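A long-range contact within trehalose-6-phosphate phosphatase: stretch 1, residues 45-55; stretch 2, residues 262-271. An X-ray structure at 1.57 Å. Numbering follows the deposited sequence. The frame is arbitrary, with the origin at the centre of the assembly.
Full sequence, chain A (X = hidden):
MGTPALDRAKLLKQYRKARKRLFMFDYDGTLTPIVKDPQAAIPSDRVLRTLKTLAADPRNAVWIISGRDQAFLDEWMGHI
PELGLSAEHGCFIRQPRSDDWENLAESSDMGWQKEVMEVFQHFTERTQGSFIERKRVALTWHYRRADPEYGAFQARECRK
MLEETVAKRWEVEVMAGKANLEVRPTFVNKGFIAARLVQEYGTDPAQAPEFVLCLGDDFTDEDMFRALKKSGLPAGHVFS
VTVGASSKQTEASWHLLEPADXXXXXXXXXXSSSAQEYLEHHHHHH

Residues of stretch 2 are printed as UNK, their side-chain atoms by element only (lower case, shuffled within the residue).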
# COMPACT_ATOMS: atom_id res chain seq x y z
N ASP A 45 -6.82 20.22 -6.63
CA ASP A 45 -6.11 21.21 -5.85
C ASP A 45 -6.37 21.04 -4.35
O ASP A 45 -5.47 21.24 -3.54
CB ASP A 45 -6.50 22.63 -6.28
CG ASP A 45 -5.98 22.99 -7.66
OD1 ASP A 45 -5.14 22.24 -8.21
OD2 ASP A 45 -6.41 24.04 -8.20
N ARG A 46 -7.59 20.67 -3.99
CA ARG A 46 -7.93 20.49 -2.58
C ARG A 46 -7.14 19.34 -1.95
O ARG A 46 -6.61 19.48 -0.85
CB ARG A 46 -9.43 20.24 -2.40
CG ARG A 46 -9.80 19.98 -0.94
CD ARG A 46 -11.31 19.89 -0.74
NE ARG A 46 -11.97 21.15 -1.04
CZ ARG A 46 -12.14 22.13 -0.17
NH1 ARG A 46 -11.71 21.99 1.08
NH2 ARG A 46 -12.75 23.26 -0.53
N VAL A 47 -7.07 18.22 -2.66
CA VAL A 47 -6.32 17.06 -2.16
C VAL A 47 -4.85 17.44 -1.99
O VAL A 47 -4.24 17.17 -0.95
CB VAL A 47 -6.44 15.84 -3.10
CG1 VAL A 47 -5.45 14.76 -2.71
CG2 VAL A 47 -7.87 15.28 -3.07
N LEU A 48 -4.29 18.13 -2.99
CA LEU A 48 -2.89 18.54 -2.93
C LEU A 48 -2.60 19.53 -1.81
O LEU A 48 -1.58 19.40 -1.12
CB LEU A 48 -2.47 19.13 -4.27
CG LEU A 48 -2.37 18.10 -5.38
CD1 LEU A 48 -2.02 18.76 -6.71
CD2 LEU A 48 -1.34 17.04 -5.01
N ARG A 49 -3.48 20.51 -1.62
CA ARG A 49 -3.34 21.46 -0.52
C ARG A 49 -3.33 20.74 0.82
O ARG A 49 -2.55 21.04 1.70
CB ARG A 49 -4.47 22.49 -0.50
CG ARG A 49 -4.34 23.65 -1.46
CD ARG A 49 -5.30 24.78 -1.07
NE ARG A 49 -6.67 24.31 -0.85
CZ ARG A 49 -7.57 24.15 -1.82
NH1 ARG A 49 -7.25 24.41 -3.08
NH2 ARG A 49 -8.80 23.72 -1.54
N THR A 50 -4.26 19.79 0.95
CA THR A 50 -4.44 19.04 2.18
C THR A 50 -3.18 18.24 2.52
O THR A 50 -2.72 18.25 3.66
CB THR A 50 -5.65 18.11 2.05
OG1 THR A 50 -6.81 18.90 1.72
CG2 THR A 50 -5.92 17.36 3.34
N LEU A 51 -2.62 17.58 1.51
CA LEU A 51 -1.40 16.80 1.70
C LEU A 51 -0.20 17.69 1.99
O LEU A 51 0.62 17.38 2.85
CB LEU A 51 -1.11 15.93 0.49
CG LEU A 51 -2.07 14.75 0.28
CD1 LEU A 51 -1.72 14.04 -1.03
CD2 LEU A 51 -1.98 13.78 1.45
N LYS A 52 -0.09 18.80 1.26
CA LYS A 52 1.04 19.70 1.44
C LYS A 52 1.06 20.25 2.86
O LYS A 52 2.11 20.29 3.52
CB LYS A 52 1.00 20.83 0.42
CG LYS A 52 2.13 21.81 0.59
CD LYS A 52 2.05 22.90 -0.47
CE LYS A 52 3.19 23.90 -0.29
NZ LYS A 52 3.16 24.95 -1.34
N THR A 53 -0.11 20.65 3.35
CA THR A 53 -0.21 21.21 4.69
C THR A 53 0.11 20.15 5.75
O THR A 53 0.82 20.43 6.72
CB THR A 53 -1.61 21.81 4.92
OG1 THR A 53 -1.77 22.93 4.02
CG2 THR A 53 -1.79 22.29 6.36
N LEU A 54 -0.39 18.93 5.57
CA LEU A 54 -0.11 17.87 6.53
C LEU A 54 1.40 17.57 6.59
O LEU A 54 1.96 17.42 7.68
CB LEU A 54 -0.90 16.60 6.17
CG LEU A 54 -0.78 15.47 7.19
CD1 LEU A 54 -1.60 15.81 8.44
CD2 LEU A 54 -1.26 14.14 6.60
N ALA A 55 2.03 17.51 5.43
CA ALA A 55 3.43 17.11 5.35
C ALA A 55 4.38 18.23 5.75
O ALA A 55 5.54 17.98 6.04
CB ALA A 55 3.77 16.63 3.93
N UNK A 262 -12.27 11.30 4.09
CA UNK A 262 -10.84 11.21 4.37
C UNK A 262 -10.22 12.61 4.33
O UNK A 262 -9.51 13.02 5.25
c UNK A 262 -10.70 8.87 3.47
c UNK A 262 -10.14 10.28 3.37
c UNK A 262 -8.62 10.28 3.61
N UNK A 263 -10.51 13.34 3.25
CA UNK A 263 -9.95 14.67 3.11
C UNK A 263 -10.45 15.58 4.23
O UNK A 263 -9.68 16.34 4.80
c UNK A 263 -9.75 16.71 1.63
c UNK A 263 -10.28 15.27 1.74
c UNK A 263 -8.15 14.20 0.75
c UNK A 263 -9.67 14.39 0.63
N UNK A 264 -11.74 15.46 4.57
CA UNK A 264 -12.28 16.24 5.67
C UNK A 264 -11.59 15.96 7.00
O UNK A 264 -11.34 16.87 7.79
N UNK A 265 -11.29 14.69 7.23
CA UNK A 265 -10.60 14.27 8.45
C UNK A 265 -9.18 14.83 8.52
O UNK A 265 -8.76 15.35 9.56
o UNK A 265 -11.91 12.29 8.72
c UNK A 265 -10.57 12.76 8.55
c UNK A 265 -9.75 12.32 9.74
N UNK A 266 -8.45 14.75 7.41
CA UNK A 266 -7.09 15.29 7.40
C UNK A 266 -7.13 16.82 7.56
O UNK A 266 -6.30 17.38 8.27
c UNK A 266 -6.23 13.37 6.05
c UNK A 266 -6.34 14.89 6.12
c UNK A 266 -4.94 15.49 6.12
c UNK A 266 -5.83 12.86 4.68
N UNK A 267 -8.11 17.47 6.94
CA UNK A 267 -8.29 18.92 7.12
C UNK A 267 -8.51 19.29 8.59
O UNK A 267 -7.94 20.28 9.07
c UNK A 267 -9.45 19.43 6.28
o UNK A 267 -9.17 19.27 4.90
N UNK A 268 -9.31 18.49 9.29
CA UNK A 268 -9.53 18.71 10.72
C UNK A 268 -8.20 18.67 11.46
O UNK A 268 -7.94 19.52 12.32
se UNK A 268 -11.62 16.19 13.48
c UNK A 268 -10.49 17.67 11.31
c UNK A 268 -10.55 17.69 12.86
c UNK A 268 -10.26 14.83 13.12
N UNK A 269 -7.35 17.70 11.14
CA UNK A 269 -6.05 17.61 11.81
C UNK A 269 -5.20 18.83 11.47
O UNK A 269 -4.56 19.42 12.36
c UNK A 269 -6.02 15.02 11.81
c UNK A 269 -5.32 16.32 11.42
c UNK A 269 -6.30 14.95 13.31
c UNK A 269 -5.16 13.85 11.36
N UNK A 270 -5.21 19.23 10.20
CA UNK A 270 -4.46 20.41 9.76
C UNK A 270 -4.90 21.67 10.48
O UNK A 270 -4.08 22.53 10.78
c UNK A 270 -4.61 20.62 8.26
o UNK A 270 -2.88 18.99 7.90
c UNK A 270 -3.82 19.61 7.42
n UNK A 270 -4.20 19.48 6.15
N UNK A 271 -6.20 21.78 10.73
CA UNK A 271 -6.74 22.99 11.35
C UNK A 271 -6.43 23.11 12.83
O UNK A 271 -6.79 24.12 13.46
c UNK A 271 -8.25 23.05 11.14
c UNK A 271 -8.62 23.33 9.69
n UNK A 271 -9.84 22.99 9.31
o UNK A 271 -7.80 23.85 8.93
O HOH W 1 -7.94 20.81 3.09

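Position 262 carries three carbons, one bearing the other two. That fork at CB is Val262, which lies out of reach of the first helix.

Position 263 has four carbons, forked at the first, with one arm two carbons long: Ile263. Its CB points toward the first helix, and its CG2 lies 3.7 Å from Thr50 OG1 and 4.2 Å from Arg46 CG. The longer arm ends at CD1, 4.0 Å from Val47 CG2, so both arms of the fork are used.

Position 264 has no side-chain atoms and is Gly264. A CB here would point away from stretch 1 and would meet nothing of it, so this contact does not require the glycine.

At 265 one carbon carries an oxygen and a carbon, which makes it Thr265. It is out of reach of stretch 1, and its OG1 hydrogen-bonds elsewhere in the structure.

Position 266 repeats the four-carbon pattern forked at the first atom, so it is Ile266. Its CG2 packs 3.5 Å from Thr50 CG2 and 3.9 Å from Leu54 CD2, tying together two residues one helical turn apart.

Position 267 has one carbon, then one oxygen: Ser267. Its OG donates to Ile263 O at 3.0 Å, within its own helix. Thr50 OG1 is 4.0 Å from Ser267 OG, and a water spans that gap, donating to Thr50 OG1 at 2.6 Å and to Ser267 OG at 2.7 Å.

Position 268 is an unbranched chain of two carbons, a selenium and a carbon, the selenomethionine form of Met268; it stays far from stretch 1.

Position 269 has four carbons forked at the second, hence Leu269. Leu269 CB points toward stretch 1 but stays 4.8 Å from Leu54 CD1.

Position 270 has two carbons, the second carrying one oxygen and one nitrogen: Asn270. Its ND2 donates to Thr50 O at 3.1 Å, although that carbonyl already accepts from Leu54 N at 3.1 Å. Thr53 CG2 rests 3.5 Å from Asn270 CG.

Position 271 has the same amide and is Asn271, beyond the helix and without contact.

The two helices run in broadly the same direction, crossing at 38° with axes 9.7 Å apart. Thr50 is the knob, seated among Ile263, Ile266, Ser267 and Asn270, while its OG1 donates to Arg46 O at 2.6 Å. The rule is a small beta-branched knob with its hydroxyl satisfied at home, isoleucines packed around it, and an asparagine fastening its backbone carbonyl across the interface.

Stretch 2 (262-271) VIGTISMLNN
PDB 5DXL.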